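Local coordinates for protein 70 kDa peptidylprolyl isomerase, putative (PDB 2FBN) that is a putative FK506-binding peptidylprolyl isomerase of the malaria parasite whose C-terminal tetratricopeptide repeat domain interacts with the C-terminal pentapeptide of Hsp90, at residues 120-130 and 141-152. Sequence-based numbering, arbitrary orientation.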
# COMPACT_ATOMS: atom_id res chain seq x y z
N ASN A 120 -0.54 -18.04 -7.46
CA ASN A 120 0.03 -19.27 -6.92
C ASN A 120 1.56 -19.29 -6.85
O ASN A 120 2.16 -20.37 -6.76
CB ASN A 120 -0.51 -20.51 -7.67
CG ASN A 120 -2.02 -20.65 -7.57
OD1 ASN A 120 -2.67 -20.00 -6.75
ND2 ASN A 120 -2.58 -21.51 -8.42
N ASN A 121 2.19 -18.11 -6.90
CA ASN A 121 3.61 -17.99 -6.55
C ASN A 121 3.77 -18.65 -5.19
O ASN A 121 3.17 -18.19 -4.21
CB ASN A 121 4.03 -16.51 -6.50
CG ASN A 121 5.50 -16.32 -6.17
OD1 ASN A 121 5.94 -16.59 -5.05
ND2 ASN A 121 6.27 -15.85 -7.15
N VAL A 122 4.53 -19.75 -5.11
CA VAL A 122 4.59 -20.54 -3.87
C VAL A 122 5.21 -19.78 -2.70
O VAL A 122 4.79 -19.91 -1.54
CB VAL A 122 5.33 -21.89 -4.07
CG1 VAL A 122 5.50 -22.64 -2.73
CG2 VAL A 122 4.57 -22.74 -5.06
N LYS A 123 6.25 -19.02 -3.00
CA LYS A 123 6.93 -18.27 -1.95
C LYS A 123 5.96 -17.24 -1.38
O LYS A 123 5.90 -17.04 -0.17
CB LYS A 123 8.19 -17.60 -2.51
CG LYS A 123 9.33 -18.59 -2.81
CD LYS A 123 10.56 -17.89 -3.42
CE LYS A 123 10.62 -17.99 -4.94
NZ LYS A 123 11.83 -17.30 -5.53
N ALA A 124 5.19 -16.60 -2.26
CA ALA A 124 4.21 -15.59 -1.80
C ALA A 124 3.07 -16.23 -1.00
O ALA A 124 2.61 -15.68 0.01
CB ALA A 124 3.65 -14.80 -2.96
N LEU A 125 2.58 -17.38 -1.46
CA LEU A 125 1.52 -18.07 -0.72
C LEU A 125 2.03 -18.40 0.69
O LEU A 125 1.31 -18.22 1.69
CB LEU A 125 1.11 -19.36 -1.45
CG LEU A 125 0.05 -19.26 -2.54
CD1 LEU A 125 0.01 -20.55 -3.34
CD2 LEU A 125 -1.34 -18.93 -1.95
N TYR A 126 3.28 -18.86 0.76
CA TYR A 126 3.89 -19.21 2.04
C TYR A 126 4.00 -17.97 2.95
O TYR A 126 3.57 -17.98 4.12
CB TYR A 126 5.26 -19.85 1.83
CG TYR A 126 6.02 -20.01 3.12
CD1 TYR A 126 5.58 -20.91 4.10
CD2 TYR A 126 7.15 -19.25 3.39
CE1 TYR A 126 6.27 -21.04 5.31
CE2 TYR A 126 7.82 -19.38 4.60
CZ TYR A 126 7.37 -20.28 5.55
OH TYR A 126 8.06 -20.40 6.74
N LYS A 127 4.55 -16.89 2.41
CA LYS A 127 4.74 -15.68 3.21
C LYS A 127 3.39 -15.07 3.63
O LYS A 127 3.24 -14.59 4.75
CB LYS A 127 5.59 -14.67 2.45
CG LYS A 127 7.00 -15.21 2.19
CD LYS A 127 7.77 -14.33 1.19
CE LYS A 127 9.10 -14.99 0.76
NZ LYS A 127 9.94 -15.39 1.93
N LEU A 128 2.42 -15.11 2.73
CA LEU A 128 1.05 -14.70 3.06
C LEU A 128 0.46 -15.59 4.17
O LEU A 128 -0.17 -15.10 5.11
CB LEU A 128 0.16 -14.75 1.81
CG LEU A 128 -1.32 -14.44 2.05
CD1 LEU A 128 -1.53 -13.06 2.66
CD2 LEU A 128 -2.01 -14.54 0.70
N GLY A 129 0.67 -16.90 4.06
CA GLY A 129 0.21 -17.80 5.10
C GLY A 129 0.82 -17.50 6.46
O GLY A 129 0.12 -17.43 7.47
N VAL A 130 2.14 -17.32 6.49
CA VAL A 130 2.82 -16.99 7.76
C VAL A 130 2.25 -15.71 8.38
O VAL A 130 1.91 -15.67 9.55
CB VAL A 130 4.33 -16.86 7.54
CG1 VAL A 130 5.01 -16.27 8.78
CG2 VAL A 130 4.92 -18.23 7.18
N ALA A 141 -4.97 -18.43 6.74
CA ALA A 141 -3.61 -18.98 6.76
C ALA A 141 -3.60 -20.47 6.43
O ALA A 141 -2.75 -20.96 5.68
CB ALA A 141 -2.98 -18.74 8.10
N LYS A 142 -4.56 -21.20 7.00
CA LYS A 142 -4.62 -22.65 6.76
C LYS A 142 -4.79 -22.92 5.27
O LYS A 142 -4.16 -23.82 4.71
CB LYS A 142 -5.73 -23.28 7.59
CG LYS A 142 -5.79 -24.79 7.43
CD LYS A 142 -6.77 -25.40 8.39
CE LYS A 142 -6.96 -26.88 8.07
NZ LYS A 142 -8.13 -27.41 8.82
N GLU A 143 -5.66 -22.13 4.61
CA GLU A 143 -5.87 -22.28 3.16
C GLU A 143 -4.60 -21.97 2.36
O GLU A 143 -4.24 -22.73 1.46
CB GLU A 143 -7.04 -21.40 2.70
CG GLU A 143 -8.41 -21.83 3.24
CD GLU A 143 -9.57 -21.40 2.32
OE1 GLU A 143 -9.36 -20.52 1.44
OE2 GLU A 143 -10.69 -21.96 2.49
N ASN A 144 -3.93 -20.87 2.70
CA ASN A 144 -2.70 -20.46 2.00
C ASN A 144 -1.66 -21.56 2.11
O ASN A 144 -1.02 -21.94 1.13
CB ASN A 144 -2.04 -19.22 2.63
CG ASN A 144 -2.96 -18.01 2.75
OD1 ASN A 144 -2.84 -17.24 3.69
ND2 ASN A 144 -3.86 -17.85 1.80
N LEU A 145 -1.50 -22.05 3.34
CA LEU A 145 -0.42 -22.99 3.66
C LEU A 145 -0.72 -24.39 3.13
O LEU A 145 0.18 -25.07 2.62
CB LEU A 145 -0.12 -23.00 5.17
CG LEU A 145 0.50 -21.69 5.67
CD1 LEU A 145 0.50 -21.65 7.21
CD2 LEU A 145 1.92 -21.47 5.06
N TYR A 146 -1.99 -24.80 3.20
CA TYR A 146 -2.41 -26.07 2.61
C TYR A 146 -2.14 -26.04 1.11
O TYR A 146 -1.62 -27.00 0.55
CB TYR A 146 -3.88 -26.38 2.92
CG TYR A 146 -4.34 -27.73 2.40
CD1 TYR A 146 -4.19 -28.88 3.18
CD2 TYR A 146 -4.90 -27.87 1.13
CE1 TYR A 146 -4.60 -30.13 2.72
CE2 TYR A 146 -5.31 -29.12 0.66
CZ TYR A 146 -5.16 -30.24 1.46
OH TYR A 146 -5.56 -31.49 0.99
N LYS A 147 -2.45 -24.92 0.47
CA LYS A 147 -2.17 -24.76 -0.97
C LYS A 147 -0.66 -24.81 -1.25
O LYS A 147 -0.19 -25.53 -2.16
CB LYS A 147 -2.76 -23.46 -1.51
CG LYS A 147 -2.63 -23.35 -3.02
CD LYS A 147 -3.56 -22.28 -3.58
CE LYS A 147 -3.71 -22.43 -5.09
NZ LYS A 147 -4.75 -21.50 -5.63
N ALA A 148 0.10 -24.07 -0.47
CA ALA A 148 1.55 -24.02 -0.66
C ALA A 148 2.17 -25.41 -0.48
O ALA A 148 3.05 -25.79 -1.26
CB ALA A 148 2.19 -23.03 0.32
N ALA A 149 1.73 -26.13 0.55
CA ALA A 149 2.25 -27.48 0.83
C ALA A 149 1.86 -28.45 -0.29
O ALA A 149 2.63 -29.33 -0.67
CB ALA A 149 1.75 -27.98 2.17
N SER A 150 0.66 -28.26 -0.82
CA SER A 150 0.20 -29.06 -1.96
C SER A 150 1.06 -28.87 -3.20
O SER A 150 1.31 -29.84 -3.93
CB SER A 150 -1.27 -28.76 -2.26
OG SER A 150 -2.08 -29.21 -1.19
N LEU A 151 1.52 -27.64 -3.44
CA LEU A 151 2.39 -27.32 -4.56
C LEU A 151 3.84 -27.77 -4.33
O LEU A 151 4.52 -28.16 -5.29
CB LEU A 151 2.33 -25.84 -4.89
CG LEU A 151 0.97 -25.27 -5.33
CD1 LEU A 151 1.03 -23.74 -5.37
CD2 LEU A 151 0.54 -25.84 -6.69
N ASN A 152 4.29 -27.69 -3.08
CA ASN A 152 5.68 -28.06 -2.72
C ASN A 152 5.67 -29.00 -1.53
O ASN A 152 6.05 -28.59 -0.42
CB ASN A 152 6.50 -26.82 -2.36
CG ASN A 152 7.02 -26.08 -3.56
OD1 ASN A 152 6.33 -25.93 -4.57
ND2 ASN A 152 8.24 -25.57 -3.45
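L125 fits as a knob into the hole formed by N144, K147, A148 and L151, one turn along from the place where N144 lies against G129. Its CG stands beside the backbone N (chi1 -87°), and from there CD1 reaches both CG of K147 and, at 3.9 Å, CD1 of L151, whose side chain it meets at about a right angle. A148 suits the floor of this hole, because a methyl group lets the backbones come close; its CB lies 4.2 Å from CB of L125. N144 packs CB 3.6 Å from the carbonyl O of L125, while OD1 comes against CA of G129 and beside CG of L128 and accepts a hydrogen bond from N132. G129 brings only its CA, which admits CB of N144 and CG of L145. Glycine and alanine together let CA of G129 and CA of A141 approach to 4.3 Å, with CB of A141 3.4 Å from O of G129. At the other end branched V122 offers two methyls to the end of helix 138-151 at once: CG2 touches CD1 of L151 at 3.7 Å, and CG1 faces N152. Long K147 has methylenes for L125 and an ammonium group whose NZ reaches OD1 of N120 in a hydrogen bond (2.8 Å), arriving above the carbonyl plane. CD2 of L145 meets the Y126 ring. Axes that approach to 8.0 Å, with N-to-C directions 150° apart, make the antiparallel helix pair of a tetratricopeptide repeat: G129, A141 and A148, at its consensus small positions, bring the helices close, while L125, L128 and L145 fill in beside them.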